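Local coordinates for protein toll-like receptor 13 (Mus musculus, PDB 4Z0C) that recognises and binds bacterial 23S ribosomal RNA as an innate immune receptor, signalling through MYD88 and TRAF6 to activate NF-kappa-B, at residues V91-Q96 / S114-T119; N45-L50 / L64-N69; W72-G77 / N99-G104. All coordinates share one frame; numbering follows the deposited sequence.

Contact 1 of 3, residues V91-Q96 / S114-T119; sequences VENKIQ and SHNQIT. With nucleotides of chain C.
Backbone hydrogen bonds carry most of the pairing between 91-96 and 114-119, equivalent turns of LRR 3 and LRR 4. Glu92 N gives an in-plane bond to Ser114 O (3.1 Å), Gln117 N reaches Ile95 O, and at the far end Thr119 N meets Gln96 O at 2.8 Å. Side-chain amides fill the intervals. Asn116 has CG anti to its carbonyl carbon (chi1 -82°), which brings OD1 across to the backbone of 93-95; there it accepts Ile95 N at 3.2 Å, from above its carbonyl plane, and a weaker bond from Asn93 N. Its ND2 gives to Leu113 O and Leu90 O, so both ends of the buried amide are engaged. Gln117, bent at chi2, folds back so that NE2 donates to Asn93 O (3.1 Å). Apolar contact is slighter: Ile95 CG2 and Ile118 CG1 lie alongside at 3.9 Å.

A CH-pi contact completes the set. Glu92 CG sits over one face of the His115 ring, 3.7 Å from the centroid, and the carboxylate lies 12° from the ring plane. The extended Glu92 chain carries this carboxylate to C12 of chain C, whose N4 donates to OE1 (3.2 Å, 168°). OE2 lies only 2.7 Å from N3 of C12, an approach consistent with a proton shared between the carboxyl group and the base; protonation would probably be easier at endosomal acidity.

Contact 2 of 3, residues N45-L50 / L64-N69; sequences NEIQVL and LRLEWN. With NAG (2-acetamido-2-deoxy-beta-D-glucopyranose), chain E; nucleotides of chain C.
Two backbone N-H groups, of Lys21 and Ile23, grip OD1 of buried Asn45, and its ND2 is equally well held, donating to Cys18 O and Leu42 O. Asn69 occupies the corresponding place one repeat further on and resembles it in part, with one settled bond to OD1. Its CG stands anti to the carbonyl carbon (chi1 -87°), directing OD1 to Ile47 N (3.0 Å, 155°), although the placement of OD1 is crowded and less certain. Asn69 ND2 gives to Leu42 O and, weakly, to Leu66 O within its own turn. A main-chain bond runs alongside: Asn45 N approaches Trp68 O at 3.3 Å, nearly along the C=O axis.

The apolar part is small: Leu66 divides its methyls, CD2 lying 4.0 Å from Ile47 CD1 while CD1 meets Leu50 CD2 tip to tip at 4.0 Å.

On the RNA side, Trp68 has CG anti to its backbone N (chi1 -165°), which places the indole where it meets C12 of chain C. The base lies over one indole face, nearly parallel and displaced toward the rim, with C5 of C12 3.5 Å from Trp68 CH2; the indole also stacks with His44. Apart from this, the Arg65 guanidinium, salt-bridged through NE to Asp63, has C6 of NAG (chain E) over its centre. Asparagine amides thus take up main-chain N-H and C=O groups of adjacent turns, and Trp68 presents a flat aromatic surface to a nucleobase.

Contact 3 of 3, residues W72-G77 / N99-G104; sequences WKIDEG and NNSFEG. With NAG (2-acetamido-2-deoxy-beta-D-glucopyranose), chain L.
Ser101 makes the one hydrogen bond between 72-77 and 99-104: its OG donates to Ile74 O at 2.7 Å, from above the carbonyl plane. With OG anti to its own carbonyl carbon (chi1 -39°), the buried serine also brings CB against Ile74 CG2, 3.7 Å away. Further along, Glu76 bends at chi2 and passes CG close to Asn100 O.

The next shell is sugar. Asn99 ND2 is bonded covalently to C1 of NAG (chain L), which lies back across 72-77. The acetamide oxygen O7 of this NAG accepts Ile74 N in an almost straight bond (2.7 Å, 172°), and its O3 donates to Trp72 O at 2.9 Å; a further bond goes to Ser97 O. Main-chain groups of Ile74 therefore serve both partners, N for the glycan and O for Ser101.

Within 72-77 itself, Lys73 lays CB over the centre of one Trp72 ring face and closes a salt bridge from NZ to the syn lone pair of Asp75 OD1 (2.9 Å). Strand 73-74 pairs in parallel with strand 49-50. Asn99-Asn100-Ser101 is an Asn-X-Ser sequon, and the whole is an N-glycosylation site on a leucine-rich-repeat solenoid, about 15 Å from the RNA at nearest atoms.

Overall arrangement
The three contacts join successive leucine-rich repeats, LRR 1 to LRR 4, on one side of the chain's centre in the ectodomain. Contact 2 (45-50/64-69) closes before either other opens, whereas contacts 1 and 3 alternate along the chain. The centres of contacts 1 and 2 lie about 12 Å apart, those of contacts 2 and 3 about 14 Å, and those of contacts 1 and 3 about 15 Å. Probable backbone hydrogen bonds link 91-96 to 64-69, so contacts 1 and 2 continue one ladder; neighbouring parallel strands 49-50 and 73-74 link contacts 2 and 3. Contacts 1 and 2 both reach C12 of chain C. Contact 3 holds a glycosylated asparagine away from the RNA, though glycans also touch contacts 1 and 2.

Contact 1 of 3, residues V91-Q96 / S114-T119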
loop_
_atom_site.group_PDB
_atom_site.type_symbol
_atom_site.label_atom_id
_atom_site.label_comp_id
_atom_site.label_asym_id
_atom_site.label_seq_id
_atom_site.Cartn_x
_atom_site.Cartn_y
_atom_site.Cartn_z
ATOM N N VAL A 91 -29.023 -8.517 21.472
ATOM C CA VAL A 91 -29.019 -7.565 20.360
ATOM C C VAL A 91 -29.051 -8.255 18.998
ATOM O O VAL A 91 -28.392 -9.276 18.794
ATOM C CB VAL A 91 -27.774 -6.655 20.433
ATOM C CG1 VAL A 91 -27.720 -5.705 19.236
ATOM C CG2 VAL A 91 -27.796 -5.865 21.734
ATOM N N GLU A 92 -29.826 -7.683 18.079
ATOM C CA GLU A 92 -29.916 -8.134 16.693
ATOM C C GLU A 92 -30.409 -9.575 16.567
ATOM O O GLU A 92 -29.661 -10.478 16.181
ATOM C CB GLU A 92 -28.599 -7.910 15.913
ATOM C CG GLU A 92 -28.821 -7.968 14.406
ATOM C CD GLU A 92 -27.590 -7.651 13.547
ATOM O OE1 GLU A 92 -26.519 -7.248 14.072
ATOM O OE2 GLU A 92 -27.726 -7.810 12.316
ATOM N N ASN A 93 -31.679 -9.784 16.900
ATOM C CA ASN A 93 -32.314 -11.080 16.704
ATOM C C ASN A 93 -33.675 -10.894 16.057
ATOM O O ASN A 93 -33.910 -9.897 15.402
ATOM C CB ASN A 93 -32.458 -11.821 18.034
ATOM C CG ASN A 93 -31.165 -12.461 18.482
ATOM O OD1 ASN A 93 -30.800 -13.528 17.999
ATOM N ND2 ASN A 93 -30.479 -11.832 19.431
ATOM N N LYS A 94 -34.586 -11.834 16.269
ATOM C CA LYS A 94 -35.895 -11.756 15.633
ATOM C C LYS A 94 -37.033 -11.690 16.658
ATOM O O LYS A 94 -38.124 -12.211 16.427
ATOM C CB LYS A 94 -36.081 -12.938 14.675
ATOM C CG LYS A 94 -35.104 -12.923 13.509
ATOM C CD LYS A 94 -35.553 -11.909 12.475
ATOM C CE LYS A 94 -34.375 -11.222 11.776
ATOM N NZ LYS A 94 -33.732 -12.064 10.730
ATOM N N ILE A 95 -36.770 -11.038 17.787
ATOM C CA ILE A 95 -37.736 -10.979 18.888
ATOM C C ILE A 95 -38.832 -9.945 18.644
ATOM O O ILE A 95 -38.538 -8.758 18.500
ATOM C CB ILE A 95 -37.028 -10.677 20.231
ATOM C CG1 ILE A 95 -35.924 -11.710 20.493
ATOM C CG2 ILE A 95 -38.036 -10.630 21.385
ATOM C CD1 ILE A 95 -35.048 -11.387 21.690
ATOM N N GLN A 96 -40.089 -10.385 18.605
ATOM C CA GLN A 96 -41.216 -9.464 18.357
ATOM C C GLN A 96 -42.019 -9.098 19.593
ATOM O O GLN A 96 -42.611 -8.029 19.658
ATOM C CB GLN A 96 -42.169 -10.013 17.293
ATOM C CG GLN A 96 -41.556 -10.141 15.910
ATOM C CD GLN A 96 -42.495 -10.803 14.929
ATOM O OE1 GLN A 96 -43.605 -10.317 14.687
ATOM N NE2 GLN A 96 -42.046 -11.897 14.327
ATOM N N SER A 114 -31.616 -4.368 22.061
ATOM C CA SER A 114 -31.535 -3.460 20.924
ATOM C C SER A 114 -31.664 -4.227 19.631
ATOM O O SER A 114 -31.380 -5.418 19.592
ATOM C CB SER A 114 -30.201 -2.718 20.924
ATOM O OG SER A 114 -29.620 -2.759 22.217
ATOM N N HIS A 115 -32.155 -3.560 18.595
ATOM C CA HIS A 115 -32.123 -4.110 17.240
ATOM C C HIS A 115 -32.902 -5.422 17.117
ATOM O O HIS A 115 -32.381 -6.453 16.690
ATOM C CB HIS A 115 -30.674 -4.261 16.774
ATOM C CG HIS A 115 -30.524 -4.490 15.301
ATOM N ND1 HIS A 115 -31.595 -4.733 14.465
ATOM C CD2 HIS A 115 -29.426 -4.488 14.509
ATOM C CE1 HIS A 115 -31.159 -4.902 13.229
ATOM N NE2 HIS A 115 -29.849 -4.752 13.230
ATOM N N ASN A 116 -34.160 -5.367 17.516
ATOM C CA ASN A 116 -35.074 -6.479 17.307
ATOM C C ASN A 116 -36.341 -5.893 16.689
ATOM O O ASN A 116 -36.287 -4.808 16.127
ATOM C CB ASN A 116 -35.362 -7.186 18.632
ATOM C CG ASN A 116 -34.273 -8.175 19.025
ATOM O OD1 ASN A 116 -34.236 -9.291 18.509
ATOM N ND2 ASN A 116 -33.394 -7.782 19.948
ATOM N N GLN A 117 -37.477 -6.578 16.810
ATOM C CA GLN A 117 -38.735 -6.045 16.285
ATOM C C GLN A 117 -39.827 -6.066 17.363
ATOM O O GLN A 117 -40.995 -6.317 17.074
ATOM C CB GLN A 117 -39.209 -6.820 15.053
ATOM C CG GLN A 117 -38.165 -7.010 13.958
ATOM C CD GLN A 117 -37.293 -8.214 14.224
ATOM O OE1 GLN A 117 -37.800 -9.286 14.598
ATOM N NE2 GLN A 117 -35.979 -8.061 14.022
ATOM N N ILE A 118 -39.429 -5.797 18.601
ATOM C CA ILE A 118 -40.333 -5.819 19.749
ATOM C C ILE A 118 -41.461 -4.793 19.647
ATOM O O ILE A 118 -41.215 -3.635 19.307
ATOM C CB ILE A 118 -39.550 -5.585 21.062
ATOM C CG1 ILE A 118 -38.549 -6.724 21.276
ATOM C CG2 ILE A 118 -40.503 -5.458 22.255
ATOM C CD1 ILE A 118 -37.441 -6.400 22.258
ATOM N N THR A 119 -42.695 -5.230 19.921
ATOM C CA THR A 119 -43.842 -4.319 20.014
ATOM C C THR A 119 -44.389 -4.266 21.434
ATOM O O THR A 119 -44.856 -3.218 21.880
ATOM C CB THR A 119 -44.997 -4.720 19.076
ATOM O OG1 THR A 119 -45.370 -6.074 19.331
ATOM C CG2 THR A 119 -44.595 -4.579 17.617
ATOM P P C C 12 -21.440 -5.533 6.072
ATOM O OP1 C C 12 -20.231 -5.284 5.236
ATOM O OP2 C C 12 -21.993 -4.362 6.757
ATOM O "O5'" C C 12 -22.477 -6.315 5.154
ATOM C "C5'" C C 12 -23.704 -5.761 4.794
ATOM C "C4'" C C 12 -24.824 -6.742 4.963
ATOM O "O4'" C C 12 -24.495 -7.728 5.977
ATOM C "C3'" C C 12 -26.108 -6.093 5.442
ATOM O "O3'" C C 12 -26.853 -5.591 4.350
ATOM C "C2'" C C 12 -26.810 -7.204 6.216
ATOM O "O2'" C C 12 -27.554 -8.030 5.333
ATOM C "C1'" C C 12 -25.627 -8.006 6.775
ATOM N N1 C C 12 -25.284 -7.679 8.185
ATOM C C2 C C 12 -26.190 -7.798 9.251
ATOM O O2 C C 12 -27.353 -8.155 9.035
ATOM N N3 C C 12 -25.777 -7.497 10.508
ATOM C C4 C C 12 -24.522 -7.110 10.738
ATOM N N4 C C 12 -24.143 -6.834 11.987
ATOM C C5 C C 12 -23.576 -7.001 9.683
ATOM C C6 C C 12 -24.001 -7.298 8.452
#

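Contact 2 of 3, residues N45-L50 / L64-N69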
loop_
_atom_site.group_PDB
_atom_site.type_symbol
_atom_site.label_atom_id
_atom_site.label_comp_id
_atom_site.label_asym_id
_atom_site.label_seq_id
_atom_site.Cartn_x
_atom_site.Cartn_y
_atom_site.Cartn_z
ATOM N N ASN A 45 -24.381 -16.260 14.740
ATOM C CA ASN A 45 -24.778 -17.628 14.409
ATOM C C ASN A 45 -26.244 -17.643 13.951
ATOM O O ASN A 45 -26.805 -16.596 13.696
ATOM C CB ASN A 45 -24.538 -18.570 15.599
ATOM C CG ASN A 45 -23.059 -18.826 15.846
ATOM O OD1 ASN A 45 -22.422 -19.596 15.124
ATOM N ND2 ASN A 45 -22.505 -18.175 16.870
ATOM N N GLU A 46 -26.877 -18.811 13.876
ATOM C CA GLU A 46 -28.243 -18.889 13.348
ATOM C C GLU A 46 -29.200 -19.554 14.348
ATOM O O GLU A 46 -30.153 -20.234 13.957
ATOM C CB GLU A 46 -28.261 -19.647 12.012
ATOM C CG GLU A 46 -26.994 -19.470 11.169
ATOM C CD GLU A 46 -26.939 -20.398 9.959
ATOM O OE1 GLU A 46 -27.999 -20.941 9.574
ATOM O OE2 GLU A 46 -25.831 -20.601 9.403
ATOM N N ILE A 47 -28.937 -19.340 15.636
ATOM C CA ILE A 47 -29.797 -19.821 16.716
ATOM C C ILE A 47 -31.203 -19.212 16.638
ATOM O O ILE A 47 -31.352 -18.004 16.480
ATOM C CB ILE A 47 -29.180 -19.482 18.091
ATOM C CG1 ILE A 47 -27.803 -20.146 18.226
ATOM C CG2 ILE A 47 -30.122 -19.886 19.220
ATOM C CD1 ILE A 47 -26.915 -19.525 19.284
ATOM N N GLN A 48 -32.226 -20.056 16.743
ATOM C CA GLN A 48 -33.602 -19.616 16.551
ATOM C C GLN A 48 -34.450 -19.737 17.820
ATOM O O GLN A 48 -35.266 -18.865 18.104
ATOM C CB GLN A 48 -34.274 -20.381 15.405
ATOM C CG GLN A 48 -33.882 -19.893 14.024
ATOM C CD GLN A 48 -34.842 -20.335 12.929
ATOM O OE1 GLN A 48 -35.553 -21.315 13.069
ATOM N NE2 GLN A 48 -34.838 -19.614 11.818
ATOM N N VAL A 49 -34.257 -20.795 18.601
ATOM C CA VAL A 49 -35.044 -20.933 19.822
ATOM C C VAL A 49 -34.168 -21.172 21.041
ATOM O O VAL A 49 -33.098 -21.776 20.951
ATOM C CB VAL A 49 -36.131 -22.047 19.732
ATOM C CG1 VAL A 49 -36.927 -21.938 18.437
ATOM C CG2 VAL A 49 -35.516 -23.417 19.858
ATOM N N LEU A 50 -34.628 -20.662 22.178
ATOM C CA LEU A 50 -33.965 -20.895 23.449
ATOM C C LEU A 50 -34.891 -21.742 24.313
ATOM O O LEU A 50 -35.825 -21.214 24.930
ATOM C CB LEU A 50 -33.659 -19.573 24.161
ATOM C CG LEU A 50 -32.244 -18.999 24.046
ATOM C CD1 LEU A 50 -31.906 -18.717 22.604
ATOM C CD2 LEU A 50 -32.050 -17.764 24.909
ATOM N N LEU A 64 -23.216 -13.397 29.050
ATOM C CA LEU A 64 -23.711 -14.217 27.955
ATOM C C LEU A 64 -24.088 -13.306 26.804
ATOM O O LEU A 64 -24.901 -12.394 26.974
ATOM C CB LEU A 64 -24.942 -15.001 28.383
ATOM C CG LEU A 64 -25.582 -15.893 27.319
ATOM C CD1 LEU A 64 -24.573 -16.932 26.841
ATOM C CD2 LEU A 64 -26.820 -16.584 27.887
ATOM N N ARG A 65 -23.508 -13.551 25.631
ATOM C CA ARG A 65 -23.796 -12.730 24.459
ATOM C C ARG A 65 -24.323 -13.572 23.316
ATOM O O ARG A 65 -23.639 -14.463 22.813
ATOM C CB ARG A 65 -22.562 -11.955 24.018
ATOM C CG ARG A 65 -22.066 -10.972 25.052
ATOM C CD ARG A 65 -20.751 -10.302 24.626
ATOM N NE ARG A 65 -20.141 -9.651 25.783
ATOM C CZ ARG A 65 -19.297 -8.624 25.728
ATOM N NH1 ARG A 65 -18.905 -8.111 24.549
ATOM N NH2 ARG A 65 -18.827 -8.122 26.865
ATOM N N LEU A 66 -25.547 -13.268 22.913
ATOM C CA LEU A 66 -26.230 -13.982 21.857
ATOM C C LEU A 66 -26.546 -13.029 20.742
ATOM O O LEU A 66 -27.526 -13.229 20.018
ATOM C CB LEU A 66 -27.527 -14.580 22.388
ATOM C CG LEU A 66 -27.366 -15.794 23.308
ATOM C CD1 LEU A 66 -28.579 -15.975 24.235
ATOM C CD2 LEU A 66 -27.206 -17.032 22.452
ATOM N N GLU A 67 -25.700 -12.006 20.600
ATOM C CA GLU A 67 -25.882 -10.959 19.590
ATOM C C GLU A 67 -25.871 -11.523 18.173
ATOM O O GLU A 67 -25.117 -12.444 17.873
ATOM C CB GLU A 67 -24.804 -9.870 19.740
ATOM C CG GLU A 67 -24.888 -8.744 18.703
ATOM C CD GLU A 67 -24.155 -7.470 19.121
ATOM O OE1 GLU A 67 -23.453 -7.455 20.154
ATOM O OE2 GLU A 67 -24.280 -6.466 18.399
ATOM N N TRP A 68 -26.713 -10.967 17.302
ATOM C CA TRP A 68 -26.706 -11.330 15.884
ATOM C C TRP A 68 -27.010 -12.814 15.681
ATOM O O TRP A 68 -26.156 -13.570 15.217
ATOM C CB TRP A 68 -25.369 -10.955 15.237
ATOM C CG TRP A 68 -25.361 -10.959 13.734
ATOM C CD1 TRP A 68 -26.404 -11.257 12.899
ATOM C CD2 TRP A 68 -24.245 -10.654 12.889
ATOM N NE1 TRP A 68 -26.005 -11.157 11.589
ATOM C CE2 TRP A 68 -24.685 -10.783 11.555
ATOM C CE3 TRP A 68 -22.918 -10.279 13.132
ATOM C CZ2 TRP A 68 -23.845 -10.562 10.472
ATOM C CZ3 TRP A 68 -22.081 -10.057 12.049
ATOM C CH2 TRP A 68 -22.549 -10.197 10.738
ATOM N N ASN A 69 -28.208 -13.232 16.077
ATOM C CA ASN A 69 -28.692 -14.569 15.766
ATOM C C ASN A 69 -30.082 -14.455 15.152
ATOM O O ASN A 69 -30.408 -13.411 14.605
ATOM C CB ASN A 69 -28.661 -15.476 16.994
ATOM C CG ASN A 69 -27.307 -16.167 17.167
ATOM O OD1 ASN A 69 -27.082 -17.234 16.611
ATOM N ND2 ASN A 69 -26.423 -15.579 17.967
HETATM C C1 NAG E . -17.238 -12.121 22.698
HETATM C C2 NAG E . -16.568 -10.902 22.012
HETATM C C3 NAG E . -15.329 -10.463 22.774
HETATM C C4 NAG E . -15.694 -10.191 24.221
HETATM C C5 NAG E . -16.205 -11.514 24.755
HETATM C C6 NAG E . -16.461 -11.462 26.261
HETATM C C7 NAG E . -16.874 -10.945 19.593
HETATM C C8 NAG E . -16.225 -11.176 18.246
HETATM N N2 NAG E . -16.113 -11.153 20.663
HETATM O O3 NAG E . -14.743 -9.349 22.158
HETATM O O4 NAG E . -14.578 -9.750 24.961
HETATM O O5 NAG E . -17.403 -11.825 24.067
HETATM O O6 NAG E . -17.293 -12.542 26.638
HETATM O O7 NAG E . -18.051 -10.616 19.690
ATOM P P C C 12 -21.440 -5.533 6.072
ATOM O OP1 C C 12 -20.231 -5.284 5.236
ATOM O OP2 C C 12 -21.993 -4.362 6.757
ATOM O "O5'" C C 12 -22.477 -6.315 5.154
ATOM C "C5'" C C 12 -23.704 -5.761 4.794
ATOM C "C4'" C C 12 -24.824 -6.742 4.963
ATOM O "O4'" C C 12 -24.495 -7.728 5.977
ATOM C "C3'" C C 12 -26.108 -6.093 5.442
ATOM O "O3'" C C 12 -26.853 -5.591 4.350
ATOM C "C2'" C C 12 -26.810 -7.204 6.216
ATOM O "O2'" C C 12 -27.554 -8.030 5.333
ATOM C "C1'" C C 12 -25.627 -8.006 6.775
ATOM N N1 C C 12 -25.284 -7.679 8.185
ATOM C C2 C C 12 -26.190 -7.798 9.251
ATOM O O2 C C 12 -27.353 -8.155 9.035
ATOM N N3 C C 12 -25.777 -7.497 10.508
ATOM C C4 C C 12 -24.522 -7.110 10.738
ATOM N N4 C C 12 -24.143 -6.834 11.987
ATOM C C5 C C 12 -23.576 -7.001 9.683
ATOM C C6 C C 12 -24.001 -7.298 8.452
#

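Contact 3 of 3, residues W72-G77 / N99-G104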
loop_
_atom_site.group_PDB
_atom_site.type_symbol
_atom_site.label_atom_id
_atom_site.label_comp_id
_atom_site.label_asym_id
_atom_site.label_seq_id
_atom_site.Cartn_x
_atom_site.Cartn_y
_atom_site.Cartn_z
ATOM N N TRP A 72 -36.192 -15.857 17.994
ATOM C CA TRP A 72 -37.525 -15.269 18.003
ATOM C C TRP A 72 -38.375 -15.901 19.095
ATOM O O TRP A 72 -39.515 -15.490 19.328
ATOM C CB TRP A 72 -38.195 -15.456 16.644
ATOM C CG TRP A 72 -38.464 -16.882 16.322
ATOM C CD1 TRP A 72 -37.621 -17.748 15.710
ATOM C CD2 TRP A 72 -39.670 -17.610 16.582
ATOM N NE1 TRP A 72 -38.220 -18.976 15.575
ATOM C CE2 TRP A 72 -39.480 -18.916 16.103
ATOM C CE3 TRP A 72 -40.892 -17.282 17.176
ATOM C CZ2 TRP A 72 -40.462 -19.894 16.197
ATOM C CZ3 TRP A 72 -41.867 -18.260 17.272
ATOM C CH2 TRP A 72 -41.646 -19.547 16.785
ATOM N N LYS A 73 -37.815 -16.902 19.764
ATOM C CA LYS A 73 -38.582 -17.680 20.733
ATOM C C LYS A 73 -37.712 -18.084 21.908
ATOM O O LYS A 73 -36.792 -18.879 21.765
ATOM C CB LYS A 73 -39.173 -18.913 20.055
ATOM C CG LYS A 73 -40.025 -19.804 20.942
ATOM C CD LYS A 73 -40.742 -20.822 20.067
ATOM C CE LYS A 73 -41.492 -21.857 20.872
ATOM N NZ LYS A 73 -40.547 -22.822 21.496
ATOM N N ILE A 74 -38.006 -17.515 23.072
ATOM C CA ILE A 74 -37.266 -17.810 24.288
ATOM C C ILE A 74 -38.256 -18.409 25.273
ATOM O O ILE A 74 -39.098 -17.683 25.832
ATOM C CB ILE A 74 -36.658 -16.529 24.907
ATOM C CG1 ILE A 74 -35.964 -15.688 23.828
ATOM C CG2 ILE A 74 -35.708 -16.882 26.069
ATOM C CD1 ILE A 74 -34.987 -14.653 24.367
ATOM N N ASP A 75 -38.159 -19.724 25.485
ATOM C CA ASP A 75 -39.113 -20.413 26.334
ATOM C C ASP A 75 -38.975 -19.985 27.784
ATOM O O ASP A 75 -37.879 -19.670 28.247
ATOM C CB ASP A 75 -38.921 -21.928 26.266
ATOM C CG ASP A 75 -39.205 -22.497 24.895
ATOM O OD1 ASP A 75 -40.035 -21.919 24.163
ATOM O OD2 ASP A 75 -38.611 -23.557 24.571
ATOM N N GLU A 76 -40.097 -19.996 28.494
ATOM C CA GLU A 76 -40.107 -19.868 29.951
ATOM C C GLU A 76 -39.160 -20.912 30.551
ATOM O O GLU A 76 -39.176 -22.077 30.156
ATOM C CB GLU A 76 -41.524 -20.072 30.485
ATOM C CG GLU A 76 -42.004 -18.994 31.441
ATOM C CD GLU A 76 -41.903 -19.380 32.927
ATOM O OE1 GLU A 76 -41.372 -20.472 33.256
ATOM O OE2 GLU A 76 -42.370 -18.574 33.771
ATOM N N GLY A 77 -38.297 -20.476 31.461
ATOM C CA GLY A 77 -37.290 -21.349 32.037
ATOM C C GLY A 77 -35.920 -21.241 31.363
ATOM O O GLY A 77 -34.917 -21.677 31.935
ATOM N N ASN A 99 -41.822 -12.229 26.496
ATOM C CA ASN A 99 -42.638 -12.985 27.423
ATOM C C ASN A 99 -41.907 -13.172 28.747
ATOM O O ASN A 99 -40.856 -12.578 28.968
ATOM C CB ASN A 99 -42.992 -14.330 26.802
ATOM C CG ASN A 99 -43.605 -14.183 25.419
ATOM O OD1 ASN A 99 -44.355 -13.239 25.159
ATOM N ND2 ASN A 99 -43.261 -15.102 24.516
ATOM N N ASN A 100 -42.474 -13.986 29.626
ATOM C CA ASN A 100 -41.937 -14.182 30.967
ATOM C C ASN A 100 -40.807 -15.220 31.018
ATOM O O ASN A 100 -40.889 -16.210 31.746
ATOM C CB ASN A 100 -43.090 -14.587 31.864
ATOM C CG ASN A 100 -44.218 -13.577 31.816
ATOM O OD1 ASN A 100 -44.059 -12.438 32.250
ATOM N ND2 ASN A 100 -45.343 -13.967 31.224
ATOM N N SER A 101 -39.755 -14.989 30.232
ATOM C CA SER A 101 -38.635 -15.925 30.104
ATOM C C SER A 101 -37.434 -15.725 31.047
ATOM O O SER A 101 -36.460 -16.464 30.970
ATOM C CB SER A 101 -38.140 -15.886 28.657
ATOM O OG SER A 101 -39.223 -15.782 27.744
ATOM N N PHE A 102 -37.533 -14.787 31.975
ATOM C CA PHE A 102 -36.388 -14.350 32.783
ATOM C C PHE A 102 -36.195 -14.872 34.209
ATOM O O PHE A 102 -35.415 -14.291 34.966
ATOM C CB PHE A 102 -36.336 -12.821 32.759
ATOM C CG PHE A 102 -36.339 -12.266 31.371
ATOM C CD1 PHE A 102 -35.177 -12.282 30.605
ATOM C CD2 PHE A 102 -37.520 -11.840 30.788
ATOM C CE1 PHE A 102 -35.179 -11.800 29.314
ATOM C CE2 PHE A 102 -37.524 -11.364 29.492
ATOM C CZ PHE A 102 -36.350 -11.345 28.754
ATOM N N GLU A 103 -36.898 -15.935 34.594
ATOM C CA GLU A 103 -36.718 -16.467 35.942
ATOM C C GLU A 103 -35.290 -17.002 36.143
ATOM O O GLU A 103 -34.721 -17.656 35.274
ATOM C CB GLU A 103 -37.752 -17.556 36.247
ATOM C CG GLU A 103 -38.116 -17.669 37.737
ATOM C CD GLU A 103 -39.102 -16.590 38.227
ATOM O OE1 GLU A 103 -40.027 -16.214 37.471
ATOM O OE2 GLU A 103 -38.948 -16.120 39.378
ATOM N N GLY A 104 -34.722 -16.692 37.302
ATOM C CA GLY A 104 -33.382 -17.114 37.654
ATOM C C GLY A 104 -32.324 -16.043 37.502
ATOM O O GLY A 104 -31.220 -16.160 38.032
HETATM C C1 NAG L . -43.780 -14.787 23.207
HETATM C C2 NAG L . -42.719 -15.220 22.187
HETATM C C3 NAG L . -43.220 -15.194 20.745
HETATM C C4 NAG L . -44.624 -15.777 20.603
HETATM C C5 NAG L . -45.551 -15.265 21.703
HETATM C C6 NAG L . -46.928 -15.931 21.654
HETATM C C7 NAG L . -40.350 -14.875 22.624
HETATM C C8 NAG L . -39.156 -14.091 22.165
HETATM N N2 NAG L . -41.539 -14.385 22.295
HETATM O O3 NAG L . -42.322 -15.935 19.948
HETATM O O4 NAG L . -45.139 -15.399 19.343
HETATM O O5 NAG L . -44.978 -15.493 22.974
HETATM O O6 NAG L . -46.879 -17.232 22.202
HETATM O O7 NAG L . -40.194 -15.908 23.267
#